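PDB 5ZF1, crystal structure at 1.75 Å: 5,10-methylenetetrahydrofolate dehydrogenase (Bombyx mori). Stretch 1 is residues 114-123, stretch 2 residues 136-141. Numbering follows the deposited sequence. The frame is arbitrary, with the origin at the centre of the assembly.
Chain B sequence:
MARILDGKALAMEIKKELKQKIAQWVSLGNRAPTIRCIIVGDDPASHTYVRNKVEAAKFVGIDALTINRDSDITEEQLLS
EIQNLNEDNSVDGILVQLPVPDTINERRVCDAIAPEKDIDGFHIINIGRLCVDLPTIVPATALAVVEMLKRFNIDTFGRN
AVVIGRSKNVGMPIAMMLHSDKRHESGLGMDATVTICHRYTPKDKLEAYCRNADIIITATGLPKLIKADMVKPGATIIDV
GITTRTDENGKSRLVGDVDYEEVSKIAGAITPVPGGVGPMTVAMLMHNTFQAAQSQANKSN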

ATOM      1  N   ALA B 114     -16.827  10.497   4.328  1.00 25.89           N
ATOM      2  CA  ALA B 114     -17.335   9.136   4.289  1.00 27.68           C
ATOM      3  C   ALA B 114     -16.652   8.370   3.152  1.00 26.84           C
ATOM      4  O   ALA B 114     -16.634   8.859   2.016  1.00 25.40           O
ATOM      5  N   PRO B 115     -16.070   7.196   3.416  1.00 26.20           N
ATOM      6  CA  PRO B 115     -15.356   6.482   2.342  1.00 24.90           C
ATOM      7  C   PRO B 115     -16.195   6.273   1.102  1.00 24.32           C
ATOM      8  O   PRO B 115     -15.670   6.339  -0.015  1.00 26.23           O
ATOM      9  N   GLU B 116     -17.496   6.044   1.278  1.00 28.90           N
ATOM     10  CA  GLU B 116     -18.404   5.804   0.165  1.00 28.34           C
ATOM     11  C   GLU B 116     -18.586   7.023  -0.734  1.00 26.62           C
ATOM     12  O   GLU B 116     -19.066   6.864  -1.867  1.00 25.35           O
ATOM     13  N   LYS B 117     -18.248   8.218  -0.244  1.00 22.21           N
ATOM     14  CA  LYS B 117     -18.343   9.474  -0.990  1.00 24.19           C
ATOM     15  C   LYS B 117     -16.974  10.104  -1.243  1.00 25.38           C
ATOM     16  O   LYS B 117     -16.897  11.252  -1.683  1.00 21.58           O
ATOM     17  N   ASP B 118     -15.886   9.378  -0.974  1.00 25.28           N
ATOM     18  CA  ASP B 118     -14.541   9.957  -0.993  1.00 23.79           C
ATOM     19  C   ASP B 118     -13.982   9.884  -2.414  1.00 20.31           C
ATOM     20  O   ASP B 118     -13.223   8.988  -2.776  1.00 20.76           O
ATOM     21  N   ILE B 119     -14.348  10.882  -3.227  1.00 21.24           N
ATOM     22  CA  ILE B 119     -14.031  10.836  -4.653  1.00 21.69           C
ATOM     23  C   ILE B 119     -12.527  10.880  -4.906  1.00 20.07           C
ATOM     24  O   ILE B 119     -12.051  10.321  -5.898  1.00 23.19           O
ATOM     25  N   ASP B 120     -11.760  11.537  -4.028  1.00 21.04           N
ATOM     26  CA  ASP B 120     -10.309  11.578  -4.174  1.00 21.44           C
ATOM     27  C   ASP B 120      -9.642  10.276  -3.764  1.00 22.94           C
ATOM     28  O   ASP B 120      -8.457  10.080  -4.082  1.00 24.84           O
ATOM     29  N   GLY B 121     -10.356   9.406  -3.054  1.00 21.90           N
ATOM     30  CA  GLY B 121      -9.791   8.133  -2.641  1.00 20.59           C
ATOM     31  C   GLY B 121      -8.689   8.247  -1.619  1.00 19.42           C
ATOM     32  O   GLY B 121      -7.861   7.339  -1.511  1.00 20.69           O
ATOM     33  N   PHE B 122      -8.669   9.318  -0.840  1.00 21.04           N
ATOM     34  CA  PHE B 122      -7.586   9.506   0.116  1.00 20.94           C
ATOM     35  C   PHE B 122      -7.899   8.984   1.514  1.00 23.44           C
ATOM     36  O   PHE B 122      -6.985   8.920   2.346  1.00 25.69           O
ATOM     37  N   HIS B 123      -9.138   8.593   1.791  1.00 22.26           N
ATOM     38  CA  HIS B 123      -9.476   8.028   3.094  1.00 23.17           C
ATOM     39  C   HIS B 123      -8.692   6.737   3.324  1.00 20.96           C
ATOM     40  O   HIS B 123      -8.517   5.933   2.403  1.00 21.20           O
ATOM     41  N   THR B 136     -12.053  -0.444  -4.916  1.00 29.63           N
ATOM     42  CA  THR B 136     -12.111   0.714  -4.031  1.00 26.26           C
ATOM     43  C   THR B 136     -12.341   1.965  -4.875  1.00 28.86           C
ATOM     44  O   THR B 136     -12.564   1.884  -6.089  1.00 29.91           O
ATOM     45  N   ILE B 137     -12.313   3.127  -4.233  1.00 21.98           N
ATOM     46  CA  ILE B 137     -12.175   4.395  -4.946  1.00 18.09           C
ATOM     47  C   ILE B 137     -10.690   4.712  -5.010  1.00 25.33           C
ATOM     48  O   ILE B 137     -10.034   4.862  -3.972  1.00 22.98           O
ATOM     49  N   VAL B 138     -10.160   4.807  -6.223  1.00 23.52           N
ATOM     50  CA  VAL B 138      -8.719   4.958  -6.443  1.00 24.93           C
ATOM     51  C   VAL B 138      -8.382   6.428  -6.674  1.00 26.01           C
ATOM     52  O   VAL B 138      -9.161   7.141  -7.331  1.00 23.23           O
ATOM     53  N   PRO B 139      -7.254   6.933  -6.155  1.00 20.79           N
ATOM     54  CA  PRO B 139      -6.903   8.339  -6.388  1.00 20.14           C
ATOM     55  C   PRO B 139      -6.824   8.652  -7.875  1.00 19.20           C
ATOM     56  O   PRO B 139      -6.376   7.836  -8.681  1.00 20.34           O
ATOM     57  N   ALA B 140      -7.284   9.852  -8.238  1.00 21.51           N
ATOM     58  CA  ALA B 140      -7.620  10.136  -9.634  1.00 19.93           C
ATOM     59  C   ALA B 140      -6.387  10.265 -10.524  1.00 21.13           C
ATOM     60  O   ALA B 140      -6.386   9.789 -11.667  1.00 21.45           O
ATOM     61  N   THR B 141      -5.330  10.918 -10.039  1.00 23.63           N
ATOM     62  CA  THR B 141      -4.132  11.051 -10.865  1.00 24.23           C
ATOM     63  C   THR B 141      -3.490   9.692 -11.113  1.00 22.75           C
ATOM     64  O   THR B 141      -3.052   9.393 -12.229  1.00 22.09           O
TER

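Two segments of a chain can pack closely without a single direct hydrogen bond between them, and this contact is a clear example: its polar links run through two water molecules, while one residue, Ile 137, is the most covered by the other stretch, its side chain lying against main-chain carbonyls. The general principle is that a loop with inward-facing carbonyls can be matched by hydrocarbon and solvent together.

Ile 137 is the residue of the second stretch most covered by the first, and its CA-to-CB bond points toward the opposing loop. With chi1 at m and chi2 at t, the side chain lies against the backbone of Pro 115, Glu 116, Asp 118 and Ile 119 and meets mainly carbonyl oxygens. Its CG2 lies 3.2 Å from Asp 118 O and 3.7 Å from Ile 119 O, while its CD1 reaches to 3.6 Å from Pro 115 O. The side chains of Glu 116, Lys 117 and Ile 119 start away from the second stretch, so what they leave facing Ile 137 is largely main chain.

That main chain is shaped by a type I turn from Asp 118 to Gly 121, closed by a hydrogen bond from Gly 121 N to Asp 118 O (2.9 Å). Asp 118, chi1 t, points sideways and braces its own loop: His 123 N donates to Asp 118 OD2 at 2.8 Å. At the turn's end, Gly 121 has positive phi, which favours glycine, and its CA comes 3.5 Å from Ile 137 O. A CB here would point toward the second stretch and lie 2.6 Å from Ile 137 O, a clash; the close approach of the backbones therefore depends on the absent side chain.

Pro 139 and Phe 122 form an apolar side-chain contact. The CA-to-CB bond of Pro 139 points sideways and its ring has a C-gamma exo pucker; its CB is 3.9 Å from Phe 122 CE1, approaching the aromatic ring obliquely. Phe 122 leaves its backbone pointing away, yet with chi1 at m the end of its side chain comes nearer. Pro 139 CA also makes a CA-H...O contact with Asp 120 O at 3.3 Å.

The waters complete the polar work. Water 1 donates to Asp 120 O and to Asp 120 OD1, each 2.7 Å from its oxygen, and accepts from Ala 140 N at 2.9 Å, joining both the backbone and the side chain of Asp 120 to the start of the helix. Water 2 donates to Gly 121 O (2.9 Å) and Ile 137 O (2.8 Å), bridging two carbonyls that could not hydrogen-bond to each other.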

ATOM      1  CB  ALA B 114     -18.856   9.139   4.087  1.00 29.29           C
ATOM      2  CB  PRO B 115     -14.984   5.145   3.000  1.00 28.69           C
ATOM      3  CG  PRO B 115     -14.896   5.461   4.459  1.00 23.86           C
ATOM      4  CD  PRO B 115     -15.940   6.515   4.722  1.00 28.19           C
ATOM      5  CB  GLU B 116     -19.772   5.366   0.705  1.00 29.04           C
ATOM      6  CG  GLU B 116     -19.755   4.058   1.496  1.00 42.30           C
ATOM      7  CD  GLU B 116     -19.394   4.223   2.977  1.00 47.49           C
ATOM      8  OE1 GLU B 116     -19.153   5.364   3.442  1.00 40.63           O
ATOM      9  OE2 GLU B 116     -19.357   3.189   3.684  1.00 46.79           O
ATOM     10  CB  LYS B 117     -19.240  10.472  -0.247  1.00 26.36           C
ATOM     11  CG  LYS B 117     -20.597   9.921   0.181  1.00 24.14           C
ATOM     12  CD  LYS B 117     -21.455  11.033   0.798  1.00 26.82           C
ATOM     13  CE  LYS B 117     -22.813  10.516   1.236  1.00 29.11           C
ATOM     14  NZ  LYS B 117     -23.792  11.650   1.407  1.00 29.26           N
ATOM     15  CB  ASP B 118     -13.666   9.217   0.014  1.00 24.67           C
ATOM     16  CG  ASP B 118     -12.198   9.589  -0.077  1.00 22.32           C
ATOM     17  OD1 ASP B 118     -11.886  10.772  -0.346  1.00 24.31           O
ATOM     18  OD2 ASP B 118     -11.361   8.672   0.161  1.00 23.83           O
ATOM     19  CB  ILE B 119     -14.763  11.990  -5.368  1.00 25.89           C
ATOM     20  CG1 ILE B 119     -16.254  11.876  -5.103  1.00 23.61           C
ATOM     21  CG2 ILE B 119     -14.443  12.022  -6.856  1.00 27.03           C
ATOM     22  CD1 ILE B 119     -16.815  10.532  -5.426  1.00 22.63           C
ATOM     23  CB  ASP B 120      -9.709  12.702  -3.327  1.00 23.39           C
ATOM     24  CG  ASP B 120      -9.451  13.971  -4.122  1.00 31.65           C
ATOM     25  OD1 ASP B 120      -9.008  13.891  -5.288  1.00 28.27           O
ATOM     26  OD2 ASP B 120      -9.688  15.059  -3.561  1.00 31.15           O
ATOM     27  CB  PHE B 122      -7.202  10.985   0.207  1.00 22.50           C
ATOM     28  CG  PHE B 122      -6.553  11.533  -1.045  1.00 19.32           C
ATOM     29  CD1 PHE B 122      -5.783  10.721  -1.874  1.00 24.92           C
ATOM     30  CD2 PHE B 122      -6.742  12.853  -1.400  1.00 22.37           C
ATOM     31  CE1 PHE B 122      -5.201  11.238  -3.024  1.00 31.15           C
ATOM     32  CE2 PHE B 122      -6.172  13.373  -2.548  1.00 23.34           C
ATOM     33  CZ  PHE B 122      -5.400  12.572  -3.358  1.00 26.19           C
ATOM     34  CB  HIS B 123     -10.985   7.758   3.156  1.00 23.96           C
ATOM     35  CG  HIS B 123     -11.505   7.461   4.528  1.00 25.30           C
ATOM     36  ND1 HIS B 123     -11.221   6.289   5.197  1.00 26.52           N
ATOM     37  CD2 HIS B 123     -12.331   8.166   5.339  1.00 24.60           C
ATOM     38  CE1 HIS B 123     -11.820   6.302   6.375  1.00 28.05           C
ATOM     39  NE2 HIS B 123     -12.499   7.430   6.485  1.00 24.93           N
ATOM     40  CB  THR B 136     -10.827   0.784  -3.182  1.00 30.70           C
ATOM     41  OG1 THR B 136     -10.965   1.760  -2.147  1.00 29.15           O
ATOM     42  CG2 THR B 136      -9.616   1.164  -4.024  1.00 34.67           C
ATOM     43  CB  ILE B 137     -12.952   5.524  -4.258  1.00 21.05           C
ATOM     44  CG1 ILE B 137     -14.432   5.147  -4.181  1.00 25.81           C
ATOM     45  CG2 ILE B 137     -12.721   6.837  -5.030  1.00 25.61           C
ATOM     46  CD1 ILE B 137     -15.333   6.244  -3.628  1.00 25.45           C
ATOM     47  CB  VAL B 138      -8.280   4.090  -7.631  1.00 21.32           C
ATOM     48  CG1 VAL B 138      -6.817   4.269  -7.909  1.00 25.87           C
ATOM     49  CG2 VAL B 138      -8.631   2.627  -7.382  1.00 29.48           C
ATOM     50  CB  PRO B 139      -5.542   8.480  -5.699  1.00 22.04           C
ATOM     51  CG  PRO B 139      -5.600   7.427  -4.610  1.00 21.22           C
ATOM     52  CD  PRO B 139      -6.339   6.272  -5.204  1.00 22.93           C
ATOM     53  CB  ALA B 140      -8.465  11.411  -9.709  1.00 23.03           C
ATOM     54  CB  THR B 141      -3.139  12.015 -10.206  1.00 19.58           C
ATOM     55  OG1 THR B 141      -3.730  13.313 -10.094  1.00 29.69           O
ATOM     56  CG2 THR B 141      -1.876  12.145 -11.050  1.00 22.80           C
TER
HETATM   57  O   HOH W   1      -7.595  11.735  -6.014  1.00 24.23           O
HETATM   58  O   HOH W   2      -7.657   4.670  -2.571  1.00 21.83           O